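Local coordinates for protein peptide chain release factor RF2 (Thermus thermophilus, PDB 2IHR) that directs the termination of translation in response to the stop codons UGA and UAA, at residues A[185-191]-A[310-316]. Numbering follows the deposited sequence.
Sequences GVHRLVR and QIRSYVL
Strands 185-190 and 312-315 run parallel at 17°. Backbone bonds join Arg188 N to Arg312 O, Tyr314 N to Arg188 O and Val190 N to Tyr314 O; Ile311 N to Val186 O and Leu316 N to Val190 O carry the pairing past strand 312-315. On one face, His187 ND1 and Tyr314 OH share a hydrogen bond of 3.2 Å. The two rings meet rim to rim, their planes 40° apart. Arg312 NH1 gives Tyr314 OH a second bond of 2.8 Å, so two partners grip the hydroxyl. The backbone O of Glu183 accepts a bond from His187 NE2. The Glu183 carboxylate forms a salt bridge with Arg312, which also pairs with Asp323. On the other face, Arg188 NE donates to Ser313 OG at 3.0 Å, and His324 also bonds this hydroxyl. A bend at chi3 (73°) turns the guanidinium back to the serine. Arg188 CD and NE pass the Gln310 amide. An alanine here would probably leave Ser313 OG without this donor and that amide without its neighbour. Further along this face, Val190 CB packs alongside Val315 CB at 3.6 Å. This parallel pair unites the PCRF and RF-1 family regions in one mixed sheet; the intervening chain includes the three-stranded sheet whose loop bears the GGQ motif.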
loop_
_atom_site.group_PDB
_atom_site.type_symbol
_atom_site.label_atom_id
_atom_site.label_comp_id
_atom_site.label_asym_id
_atom_site.label_seq_id
_atom_site.Cartn_x
_atom_site.Cartn_y
_atom_site.Cartn_z
ATOM N N GLY A 185 6.778 -2.726 7.542
ATOM C CA GLY A 185 7.190 -3.516 8.682
ATOM C C GLY A 185 8.631 -3.915 8.520
ATOM O O GLY A 185 9.327 -3.374 7.635
ATOM N N VAL A 186 9.098 -4.844 9.354
ATOM C CA VAL A 186 10.486 -5.297 9.264
ATOM C C VAL A 186 10.592 -6.640 8.506
ATOM O O VAL A 186 9.793 -7.558 8.686
ATOM C CB VAL A 186 11.135 -5.398 10.685
ATOM C CG1 VAL A 186 12.593 -5.842 10.576
ATOM C CG2 VAL A 186 11.082 -4.049 11.355
ATOM N N HIS A 187 11.598 -6.759 7.664
ATOM C CA HIS A 187 11.727 -7.958 6.874
ATOM C C HIS A 187 13.020 -8.646 7.204
ATOM O O HIS A 187 14.089 -8.011 7.197
ATOM C CB HIS A 187 11.648 -7.570 5.370
ATOM C CG HIS A 187 10.289 -7.096 4.943
ATOM N ND1 HIS A 187 9.451 -7.844 4.149
ATOM C CD2 HIS A 187 9.621 -5.938 5.190
ATOM C CE1 HIS A 187 8.338 -7.174 3.907
ATOM N NE2 HIS A 187 8.416 -6.011 4.531
ATOM N N ARG A 188 12.952 -9.946 7.502
ATOM C CA ARG A 188 14.173 -10.678 7.849
ATOM C C ARG A 188 14.661 -11.675 6.783
ATOM O O ARG A 188 13.870 -12.451 6.210
ATOM C CB ARG A 188 13.980 -11.400 9.174
ATOM C CG ARG A 188 15.172 -12.177 9.582
ATOM C CD ARG A 188 14.987 -12.795 10.919
ATOM N NE ARG A 188 14.065 -13.914 10.872
ATOM C CZ ARG A 188 14.387 -15.138 11.281
ATOM N NH1 ARG A 188 15.601 -15.369 11.755
ATOM N NH2 ARG A 188 13.497 -16.126 11.222
ATOM N N LEU A 189 15.978 -11.645 6.559
ATOM C CA LEU A 189 16.676 -12.479 5.595
ATOM C C LEU A 189 17.656 -13.439 6.234
ATOM O O LEU A 189 18.500 -13.056 7.023
ATOM C CB LEU A 189 17.442 -11.589 4.608
ATOM C CG LEU A 189 17.867 -12.110 3.202
ATOM C CD1 LEU A 189 19.366 -12.229 3.158
ATOM C CD2 LEU A 189 17.201 -13.397 2.848
ATOM N N VAL A 190 17.542 -14.699 5.878
ATOM C CA VAL A 190 18.435 -15.719 6.387
ATOM C C VAL A 190 19.045 -16.507 5.229
ATOM O O VAL A 190 18.324 -17.037 4.353
ATOM C CB VAL A 190 17.680 -16.692 7.277
ATOM C CG1 VAL A 190 18.655 -17.565 8.005
ATOM C CG2 VAL A 190 16.767 -15.916 8.219
ATOM N N ARG A 191 20.373 -16.556 5.226
ATOM C CA ARG A 191 21.153 -17.282 4.217
ATOM C C ARG A 191 22.598 -17.012 4.496
ATOM O O ARG A 191 22.936 -16.167 5.336
ATOM C CB ARG A 191 20.889 -16.767 2.796
ATOM C CG ARG A 191 21.421 -15.373 2.588
ATOM C CD ARG A 191 21.369 -14.888 1.156
ATOM N NE ARG A 191 21.994 -13.574 1.103
ATOM C CZ ARG A 191 21.991 -12.783 0.042
ATOM N NH1 ARG A 191 21.376 -13.178 -1.075
ATOM N NH2 ARG A 191 22.630 -11.608 0.090
ATOM N N GLN A 310 10.204 -9.010 13.026
ATOM C CA GLN A 310 9.829 -9.118 11.624
ATOM C C GLN A 310 8.408 -9.581 11.388
ATOM O O GLN A 310 7.891 -10.481 12.075
ATOM C CB GLN A 310 10.717 -10.099 10.883
ATOM C CG GLN A 310 11.939 -10.589 11.619
ATOM C CD GLN A 310 11.677 -11.652 12.697
ATOM O OE1 GLN A 310 10.744 -12.454 12.612
ATOM N NE2 GLN A 310 12.552 -11.673 13.705
ATOM N N ILE A 311 7.771 -8.945 10.411
ATOM C CA ILE A 311 6.460 -9.389 10.003
ATOM C C ILE A 311 6.639 -10.595 9.024
ATOM O O ILE A 311 5.796 -11.498 8.964
ATOM C CB ILE A 311 5.727 -8.296 9.295
ATOM C CG1 ILE A 311 6.531 -7.878 8.051
ATOM C CG2 ILE A 311 5.466 -7.160 10.276
ATOM C CD1 ILE A 311 5.746 -6.996 7.134
ATOM N N ARG A 312 7.750 -10.641 8.289
ATOM C CA ARG A 312 7.889 -11.738 7.356
ATOM C C ARG A 312 9.300 -12.245 7.252
ATOM O O ARG A 312 10.220 -11.472 7.448
ATOM C CB ARG A 312 7.327 -11.309 5.968
ATOM C CG ARG A 312 7.327 -12.475 4.989
ATOM C CD ARG A 312 7.016 -11.991 3.679
ATOM N NE ARG A 312 5.726 -11.348 3.692
ATOM C CZ ARG A 312 5.479 -10.248 3.021
ATOM N NH1 ARG A 312 6.468 -9.705 2.310
ATOM N NH2 ARG A 312 4.273 -9.693 3.092
ATOM N N SER A 313 9.491 -13.554 7.002
ATOM C CA SER A 313 10.864 -14.096 6.864
ATOM C C SER A 313 11.133 -14.801 5.553
ATOM O O SER A 313 10.295 -15.602 5.019
ATOM C CB SER A 313 11.257 -15.030 8.013
ATOM O OG SER A 313 11.574 -14.275 9.175
ATOM N N TYR A 314 12.319 -14.480 5.024
ATOM C CA TYR A 314 12.762 -15.035 3.759
ATOM C C TYR A 314 13.971 -15.876 4.010
ATOM O O TYR A 314 15.089 -15.396 3.916
ATOM C CB TYR A 314 13.123 -13.919 2.798
ATOM C CG TYR A 314 12.020 -12.922 2.548
ATOM C CD1 TYR A 314 11.587 -12.054 3.572
ATOM C CD2 TYR A 314 11.440 -12.794 1.267
ATOM C CE1 TYR A 314 10.622 -11.081 3.346
ATOM C CE2 TYR A 314 10.470 -11.813 1.020
ATOM C CZ TYR A 314 10.085 -10.966 2.058
ATOM O OH TYR A 314 9.233 -9.939 1.791
ATOM N N VAL A 315 13.783 -17.146 4.304
ATOM C CA VAL A 315 14.965 -17.920 4.610
ATOM C C VAL A 315 15.250 -18.859 3.470
ATOM O O VAL A 315 14.639 -19.906 3.319
ATOM C CB VAL A 315 14.855 -18.588 6.052
ATOM C CG1 VAL A 315 13.456 -18.759 6.424
ATOM C CG2 VAL A 315 15.639 -19.903 6.120
ATOM N N LEU A 316 16.234 -18.412 2.697
ATOM C CA LEU A 316 16.682 -18.999 1.463
ATOM C C LEU A 316 17.416 -20.318 1.386
ATOM O O LEU A 316 17.240 -21.038 0.414
ATOM C CB LEU A 316 17.449 -17.914 0.715
ATOM C CG LEU A 316 16.773 -16.508 0.746
ATOM C CD1 LEU A 316 17.476 -15.653 -0.253
ATOM C CD2 LEU A 316 15.245 -16.480 0.421
#